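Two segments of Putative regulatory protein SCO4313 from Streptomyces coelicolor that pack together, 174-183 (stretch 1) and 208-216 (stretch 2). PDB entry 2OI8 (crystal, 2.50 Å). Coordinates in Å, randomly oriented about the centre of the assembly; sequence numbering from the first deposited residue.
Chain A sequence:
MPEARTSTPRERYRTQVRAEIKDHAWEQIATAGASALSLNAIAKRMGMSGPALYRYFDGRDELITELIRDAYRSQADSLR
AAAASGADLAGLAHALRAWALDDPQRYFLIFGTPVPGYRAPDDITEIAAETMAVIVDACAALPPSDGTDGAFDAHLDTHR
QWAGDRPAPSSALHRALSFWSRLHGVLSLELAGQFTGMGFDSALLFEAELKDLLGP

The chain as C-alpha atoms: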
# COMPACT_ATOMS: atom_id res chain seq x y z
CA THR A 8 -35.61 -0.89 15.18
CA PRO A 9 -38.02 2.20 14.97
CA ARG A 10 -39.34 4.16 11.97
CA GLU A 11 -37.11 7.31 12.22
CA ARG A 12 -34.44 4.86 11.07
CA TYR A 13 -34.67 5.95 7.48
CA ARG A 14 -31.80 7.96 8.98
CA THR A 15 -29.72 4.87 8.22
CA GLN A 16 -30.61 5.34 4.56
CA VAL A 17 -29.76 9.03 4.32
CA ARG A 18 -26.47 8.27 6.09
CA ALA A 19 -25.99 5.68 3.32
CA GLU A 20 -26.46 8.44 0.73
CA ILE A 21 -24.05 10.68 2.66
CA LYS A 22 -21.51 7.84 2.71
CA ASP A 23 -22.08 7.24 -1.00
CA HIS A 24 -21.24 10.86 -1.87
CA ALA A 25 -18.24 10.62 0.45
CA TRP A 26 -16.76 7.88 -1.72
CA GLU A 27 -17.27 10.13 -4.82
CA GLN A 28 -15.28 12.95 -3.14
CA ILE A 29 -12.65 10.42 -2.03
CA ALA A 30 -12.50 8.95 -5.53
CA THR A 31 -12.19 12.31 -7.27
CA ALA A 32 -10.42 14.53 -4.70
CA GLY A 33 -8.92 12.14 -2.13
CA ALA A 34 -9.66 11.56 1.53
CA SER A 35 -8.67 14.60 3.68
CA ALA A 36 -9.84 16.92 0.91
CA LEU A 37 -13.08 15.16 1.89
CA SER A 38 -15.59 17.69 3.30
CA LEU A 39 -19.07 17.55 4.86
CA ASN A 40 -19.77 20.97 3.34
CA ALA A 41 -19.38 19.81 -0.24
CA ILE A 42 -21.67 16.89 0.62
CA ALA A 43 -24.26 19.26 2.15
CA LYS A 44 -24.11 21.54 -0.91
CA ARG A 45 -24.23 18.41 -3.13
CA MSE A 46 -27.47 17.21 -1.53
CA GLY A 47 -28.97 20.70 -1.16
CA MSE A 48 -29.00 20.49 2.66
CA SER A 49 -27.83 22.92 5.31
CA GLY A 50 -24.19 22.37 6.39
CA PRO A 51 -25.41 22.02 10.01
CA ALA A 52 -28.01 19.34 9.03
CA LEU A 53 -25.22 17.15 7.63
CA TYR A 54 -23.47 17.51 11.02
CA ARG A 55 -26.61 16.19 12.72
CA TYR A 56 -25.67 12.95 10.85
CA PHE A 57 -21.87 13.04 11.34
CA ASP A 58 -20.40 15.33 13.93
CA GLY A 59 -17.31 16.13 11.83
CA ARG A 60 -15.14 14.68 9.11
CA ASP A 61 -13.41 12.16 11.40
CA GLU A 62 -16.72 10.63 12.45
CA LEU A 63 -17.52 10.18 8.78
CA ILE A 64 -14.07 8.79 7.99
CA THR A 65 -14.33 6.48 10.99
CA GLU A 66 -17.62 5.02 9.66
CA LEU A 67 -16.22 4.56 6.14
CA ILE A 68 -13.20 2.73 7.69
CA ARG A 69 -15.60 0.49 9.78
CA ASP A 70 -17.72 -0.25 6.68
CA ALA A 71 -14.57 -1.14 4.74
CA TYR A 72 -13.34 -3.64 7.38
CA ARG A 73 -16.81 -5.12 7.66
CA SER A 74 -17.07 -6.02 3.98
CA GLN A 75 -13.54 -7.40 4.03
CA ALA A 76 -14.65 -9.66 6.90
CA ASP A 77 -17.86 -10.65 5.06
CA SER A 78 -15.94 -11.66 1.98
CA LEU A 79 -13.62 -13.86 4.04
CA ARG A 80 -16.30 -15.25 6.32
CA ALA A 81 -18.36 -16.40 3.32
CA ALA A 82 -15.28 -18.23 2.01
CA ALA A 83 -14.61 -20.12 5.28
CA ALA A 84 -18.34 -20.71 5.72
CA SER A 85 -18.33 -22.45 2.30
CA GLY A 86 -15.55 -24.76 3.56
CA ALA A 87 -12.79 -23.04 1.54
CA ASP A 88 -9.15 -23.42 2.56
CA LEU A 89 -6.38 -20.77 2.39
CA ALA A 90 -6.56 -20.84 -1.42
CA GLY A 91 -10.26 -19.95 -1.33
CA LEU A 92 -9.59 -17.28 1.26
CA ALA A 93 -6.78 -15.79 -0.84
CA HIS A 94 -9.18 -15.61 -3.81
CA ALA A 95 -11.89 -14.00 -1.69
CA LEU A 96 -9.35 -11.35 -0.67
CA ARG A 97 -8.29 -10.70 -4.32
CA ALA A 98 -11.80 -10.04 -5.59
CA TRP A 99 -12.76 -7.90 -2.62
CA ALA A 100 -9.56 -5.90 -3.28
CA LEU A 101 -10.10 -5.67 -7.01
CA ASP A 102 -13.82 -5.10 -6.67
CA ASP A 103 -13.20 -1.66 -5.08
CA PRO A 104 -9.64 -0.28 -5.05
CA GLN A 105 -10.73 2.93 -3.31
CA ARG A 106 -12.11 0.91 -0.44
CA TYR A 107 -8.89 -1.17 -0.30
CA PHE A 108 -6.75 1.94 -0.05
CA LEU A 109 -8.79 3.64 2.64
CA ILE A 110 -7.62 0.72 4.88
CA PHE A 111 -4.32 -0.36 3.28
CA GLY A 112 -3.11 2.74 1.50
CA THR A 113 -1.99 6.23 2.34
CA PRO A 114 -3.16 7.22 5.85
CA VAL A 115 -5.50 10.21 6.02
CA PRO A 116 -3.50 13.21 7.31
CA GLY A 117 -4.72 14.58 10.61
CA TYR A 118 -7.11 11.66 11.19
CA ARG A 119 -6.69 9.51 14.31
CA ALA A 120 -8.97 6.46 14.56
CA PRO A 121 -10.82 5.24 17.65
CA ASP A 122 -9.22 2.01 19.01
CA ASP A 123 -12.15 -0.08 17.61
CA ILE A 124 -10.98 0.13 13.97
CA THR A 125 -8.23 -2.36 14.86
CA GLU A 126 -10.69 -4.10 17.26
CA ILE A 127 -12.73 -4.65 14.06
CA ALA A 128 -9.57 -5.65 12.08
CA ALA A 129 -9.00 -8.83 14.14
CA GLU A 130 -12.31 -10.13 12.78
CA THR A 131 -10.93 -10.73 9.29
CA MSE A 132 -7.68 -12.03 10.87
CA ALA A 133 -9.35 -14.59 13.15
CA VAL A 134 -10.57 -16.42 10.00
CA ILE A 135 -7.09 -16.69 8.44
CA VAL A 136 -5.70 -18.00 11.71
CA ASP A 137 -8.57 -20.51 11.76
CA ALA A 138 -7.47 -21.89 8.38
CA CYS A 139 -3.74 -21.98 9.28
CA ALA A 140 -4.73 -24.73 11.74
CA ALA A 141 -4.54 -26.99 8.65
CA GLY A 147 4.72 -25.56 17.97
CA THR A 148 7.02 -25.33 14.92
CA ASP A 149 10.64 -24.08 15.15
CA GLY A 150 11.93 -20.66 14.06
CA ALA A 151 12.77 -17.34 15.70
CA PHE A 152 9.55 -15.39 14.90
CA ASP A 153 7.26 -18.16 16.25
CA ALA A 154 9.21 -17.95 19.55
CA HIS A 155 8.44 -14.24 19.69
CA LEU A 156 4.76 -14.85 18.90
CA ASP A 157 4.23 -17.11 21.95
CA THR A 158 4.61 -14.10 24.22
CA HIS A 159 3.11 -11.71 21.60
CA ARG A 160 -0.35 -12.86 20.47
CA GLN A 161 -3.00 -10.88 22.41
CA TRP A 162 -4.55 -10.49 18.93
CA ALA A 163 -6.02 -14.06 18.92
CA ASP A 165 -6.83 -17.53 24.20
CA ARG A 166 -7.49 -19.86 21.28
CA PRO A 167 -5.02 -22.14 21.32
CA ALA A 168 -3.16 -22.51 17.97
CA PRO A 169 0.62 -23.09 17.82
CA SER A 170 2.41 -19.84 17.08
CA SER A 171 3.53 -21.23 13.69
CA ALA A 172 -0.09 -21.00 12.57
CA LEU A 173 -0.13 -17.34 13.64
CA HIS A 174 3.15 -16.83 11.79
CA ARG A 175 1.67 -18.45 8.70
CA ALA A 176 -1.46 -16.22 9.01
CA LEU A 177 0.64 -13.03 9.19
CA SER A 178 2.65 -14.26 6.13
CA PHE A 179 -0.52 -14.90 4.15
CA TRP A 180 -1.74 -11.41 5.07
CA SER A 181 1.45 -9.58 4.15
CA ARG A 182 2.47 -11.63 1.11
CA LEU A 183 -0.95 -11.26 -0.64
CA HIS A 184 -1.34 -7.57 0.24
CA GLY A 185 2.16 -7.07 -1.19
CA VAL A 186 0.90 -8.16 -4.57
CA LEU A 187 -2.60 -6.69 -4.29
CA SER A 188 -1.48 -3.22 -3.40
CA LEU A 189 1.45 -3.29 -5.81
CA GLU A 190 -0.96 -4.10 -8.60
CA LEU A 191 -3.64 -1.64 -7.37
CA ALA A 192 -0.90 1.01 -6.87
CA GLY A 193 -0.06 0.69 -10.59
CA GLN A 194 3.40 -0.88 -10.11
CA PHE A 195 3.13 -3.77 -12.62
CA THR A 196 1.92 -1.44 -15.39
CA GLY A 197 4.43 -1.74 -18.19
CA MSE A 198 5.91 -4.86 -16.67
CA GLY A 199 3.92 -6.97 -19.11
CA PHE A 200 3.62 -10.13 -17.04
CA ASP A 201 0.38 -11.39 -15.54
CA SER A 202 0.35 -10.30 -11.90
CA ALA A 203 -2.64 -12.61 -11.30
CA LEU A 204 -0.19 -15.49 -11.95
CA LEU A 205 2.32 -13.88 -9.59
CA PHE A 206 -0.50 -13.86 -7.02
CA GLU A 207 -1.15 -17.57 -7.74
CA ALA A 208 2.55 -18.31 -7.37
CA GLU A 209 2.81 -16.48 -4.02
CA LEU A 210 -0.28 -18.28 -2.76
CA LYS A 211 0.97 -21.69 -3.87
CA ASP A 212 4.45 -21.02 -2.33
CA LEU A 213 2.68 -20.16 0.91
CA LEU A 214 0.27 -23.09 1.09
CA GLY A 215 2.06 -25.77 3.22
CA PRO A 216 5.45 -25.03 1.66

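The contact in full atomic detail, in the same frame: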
# COMPACT_ATOMS: atom_id res chain seq x y z
N HIS A 174 2.09 -17.25 12.70
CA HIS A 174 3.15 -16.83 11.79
C HIS A 174 2.72 -17.02 10.33
O HIS A 174 2.82 -16.09 9.51
CB HIS A 174 4.41 -17.64 12.08
CG HIS A 174 5.59 -17.24 11.24
ND1 HIS A 174 5.50 -16.38 10.17
CD2 HIS A 174 6.89 -17.64 11.29
CE1 HIS A 174 6.68 -16.24 9.61
NE2 HIS A 174 7.54 -17.00 10.27
N ARG A 175 2.22 -18.21 10.01
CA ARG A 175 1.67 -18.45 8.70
C ARG A 175 0.55 -17.45 8.33
O ARG A 175 0.55 -16.90 7.23
CB ARG A 175 1.16 -19.88 8.60
CG ARG A 175 0.55 -20.19 7.26
CD ARG A 175 0.19 -21.64 7.20
NE ARG A 175 1.39 -22.45 7.26
CZ ARG A 175 1.56 -23.53 6.52
NH1 ARG A 175 0.60 -23.91 5.67
NH2 ARG A 175 2.69 -24.23 6.61
N ALA A 176 -0.38 -17.21 9.25
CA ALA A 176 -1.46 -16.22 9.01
C ALA A 176 -0.95 -14.81 8.66
O ALA A 176 -1.43 -14.17 7.73
CB ALA A 176 -2.41 -16.17 10.21
N LEU A 177 0.01 -14.33 9.44
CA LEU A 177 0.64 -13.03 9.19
C LEU A 177 1.33 -13.00 7.82
O LEU A 177 1.22 -12.02 7.12
CB LEU A 177 1.62 -12.71 10.33
CG LEU A 177 0.99 -12.52 11.72
CD1 LEU A 177 2.05 -12.37 12.76
CD2 LEU A 177 0.07 -11.32 11.74
N SER A 178 2.01 -14.09 7.45
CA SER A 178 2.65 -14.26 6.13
C SER A 178 1.68 -14.27 4.95
O SER A 178 1.99 -13.73 3.88
CB SER A 178 3.47 -15.54 6.09
OG SER A 178 4.76 -15.32 6.62
N PHE A 179 0.55 -14.91 5.13
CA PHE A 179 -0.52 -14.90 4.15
C PHE A 179 -0.99 -13.44 3.96
O PHE A 179 -1.07 -12.93 2.84
CB PHE A 179 -1.63 -15.83 4.67
CG PHE A 179 -2.92 -15.80 3.89
CD1 PHE A 179 -3.86 -14.80 4.12
CD2 PHE A 179 -3.23 -16.83 3.00
CE1 PHE A 179 -5.05 -14.79 3.43
CE2 PHE A 179 -4.43 -16.83 2.31
CZ PHE A 179 -5.35 -15.81 2.53
N TRP A 180 -1.28 -12.78 5.07
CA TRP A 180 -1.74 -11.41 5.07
C TRP A 180 -0.76 -10.50 4.30
O TRP A 180 -1.14 -9.78 3.38
CB TRP A 180 -1.87 -10.94 6.51
CG TRP A 180 -2.73 -9.76 6.74
CD1 TRP A 180 -2.38 -8.61 7.39
CD2 TRP A 180 -4.09 -9.60 6.35
NE1 TRP A 180 -3.43 -7.75 7.42
CE2 TRP A 180 -4.50 -8.33 6.79
CE3 TRP A 180 -5.00 -10.42 5.67
CZ2 TRP A 180 -5.80 -7.84 6.58
CZ3 TRP A 180 -6.31 -9.92 5.46
CH2 TRP A 180 -6.68 -8.64 5.91
N SER A 181 0.52 -10.56 4.66
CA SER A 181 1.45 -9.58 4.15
C SER A 181 1.85 -9.93 2.74
O SER A 181 1.89 -9.06 1.90
CB SER A 181 2.67 -9.49 5.04
OG SER A 181 3.35 -10.72 4.98
N ARG A 182 2.12 -11.20 2.47
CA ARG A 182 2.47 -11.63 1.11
C ARG A 182 1.42 -11.27 0.02
O ARG A 182 1.77 -10.77 -1.05
CB ARG A 182 2.80 -13.13 1.07
CG ARG A 182 4.13 -13.42 1.72
CD ARG A 182 4.56 -14.87 1.59
NE ARG A 182 5.65 -15.16 2.53
CZ ARG A 182 6.17 -16.38 2.74
NH1 ARG A 182 5.74 -17.43 2.06
NH2 ARG A 182 7.14 -16.53 3.63
N LEU A 183 0.14 -11.53 0.31
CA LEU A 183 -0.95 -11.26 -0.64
C LEU A 183 -1.34 -9.78 -0.80
O LEU A 183 -1.80 -9.34 -1.88
CB LEU A 183 -2.18 -12.11 -0.27
CG LEU A 183 -1.88 -13.62 -0.29
CD1 LEU A 183 -3.12 -14.38 0.06
CD2 LEU A 183 -1.33 -14.09 -1.64
N ALA A 208 1.27 -17.76 -7.77
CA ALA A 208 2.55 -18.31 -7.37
C ALA A 208 2.78 -18.07 -5.87
O ALA A 208 3.08 -19.01 -5.13
CB ALA A 208 3.67 -17.71 -8.18
N GLU A 209 2.59 -16.83 -5.42
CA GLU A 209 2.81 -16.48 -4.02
C GLU A 209 1.91 -17.26 -3.08
O GLU A 209 2.34 -17.67 -2.01
CB GLU A 209 2.65 -14.98 -3.80
CG GLU A 209 3.85 -14.18 -4.25
CD GLU A 209 5.08 -14.48 -3.42
OE1 GLU A 209 5.18 -13.96 -2.30
OE2 GLU A 209 5.95 -15.25 -3.88
N LEU A 210 0.66 -17.47 -3.50
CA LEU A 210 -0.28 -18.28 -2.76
C LEU A 210 0.22 -19.71 -2.66
O LEU A 210 0.35 -20.27 -1.58
CB LEU A 210 -1.66 -18.24 -3.43
CG LEU A 210 -2.74 -19.26 -3.04
CD1 LEU A 210 -3.13 -19.17 -1.56
CD2 LEU A 210 -3.95 -19.07 -3.92
N LYS A 211 0.53 -20.31 -3.81
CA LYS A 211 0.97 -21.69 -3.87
C LYS A 211 2.17 -21.87 -2.92
O LYS A 211 2.12 -22.69 -2.01
CB LYS A 211 1.32 -22.07 -5.31
CG LYS A 211 0.65 -23.34 -5.81
CD LYS A 211 1.07 -23.72 -7.24
CE LYS A 211 0.13 -23.14 -8.30
NZ LYS A 211 0.42 -21.72 -8.68
N ASP A 212 3.22 -21.07 -3.14
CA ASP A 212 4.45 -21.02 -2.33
C ASP A 212 4.20 -20.96 -0.82
O ASP A 212 5.05 -21.34 -0.00
CB ASP A 212 5.22 -19.76 -2.74
CG ASP A 212 6.71 -19.86 -2.52
OD1 ASP A 212 7.15 -20.05 -1.37
OD2 ASP A 212 7.44 -19.70 -3.52
N LEU A 213 3.03 -20.47 -0.46
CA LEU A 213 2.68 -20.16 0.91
C LEU A 213 1.90 -21.31 1.53
O LEU A 213 2.02 -21.60 2.72
CB LEU A 213 1.85 -18.88 0.90
CG LEU A 213 1.07 -18.32 2.08
CD1 LEU A 213 1.99 -17.81 3.18
CD2 LEU A 213 0.22 -17.20 1.51
N LEU A 214 1.10 -21.97 0.69
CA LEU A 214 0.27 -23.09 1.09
C LEU A 214 1.16 -24.31 1.39
O LEU A 214 1.76 -24.89 0.48
CB LEU A 214 -0.73 -23.38 -0.04
CG LEU A 214 -2.22 -23.48 0.28
CD1 LEU A 214 -3.04 -23.18 -0.97
CD2 LEU A 214 -2.58 -24.86 0.85
N GLY A 215 1.25 -24.65 2.68
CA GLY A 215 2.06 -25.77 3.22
C GLY A 215 3.41 -26.01 2.55
O GLY A 215 3.63 -27.10 1.99
N PRO A 216 4.35 -25.04 2.64
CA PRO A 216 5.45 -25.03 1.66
C PRO A 216 6.56 -26.04 2.01
O PRO A 216 7.12 -26.02 3.12
CB PRO A 216 5.98 -23.58 1.73
CG PRO A 216 5.71 -23.14 3.18
CD PRO A 216 4.51 -23.98 3.67
OXT PRO A 216 6.89 -26.90 1.16
O HOH W 1 4.14 -11.44 -1.90
O HOH W 2 4.29 -17.05 -0.67

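The two helices run nearly antiparallel, at 168°, with axes approaching to 10.2 Å, and no direct hydrogen bond joins them. The contact centres on one well-seated leucine, with two waters bridging the helices, over a modest buried area of 480 Å².

The apolar part centres on Leu213, which the other stretch covers more than any other residue of the pair. Its CA-to-CB bond points sideways, but with chi1 t and chi2 p the end of the side chain comes nearer and sits as a knob among Arg175, Ser178, Phe179 and Arg182, the i, i+3, i+4, i+7 pattern of a helical hole. Leu213 CD2 lies 3.6 Å from Phe179 CA and 3.8 Å from Phe179 CD2, while Leu213 CD1 reaches 4.0 Å from Ser178 CB and 3.9 Å from Arg182 NH1. Both methyls touch Phe179. One turn on along the first helix, Leu183 CD2 comes within 4.3 Å of Leu210 N.

The polar part is solvent-mediated. The CA-to-CB bonds of Arg182 and Glu209 both point toward the other stretch, yet Arg182 NE stands 5.0 Å from Glu209 OE1; no direct hydrogen bond or salt bridge joins the two side chains, and water fills the bridging role. Water 1 donates to Arg182 O (2.6 Å) and to Glu209 OE1 (2.8 Å); water 2 accepts from Arg182 NH1 (3.1 Å) and donates to Glu209 O (2.4 Å). The Asp212 carboxylate meets Arg182 by charge alone: OD1 is 4.5 Å from Arg182 NH1, well out of the guanidinium plane, so no N-H points at it.

At the C-terminus, Arg175 extends across the chain end. Its NH1 lies 3.1 Å from Gly215 N, but both are donors, so this is no hydrogen bond, and the close approach falls where Gly215 and Pro216 are poorly ordered. Arg175 NH2 also packs 3.5 Å from Pro216 CD. Gly215 has positive phi, which by itself favours glycine.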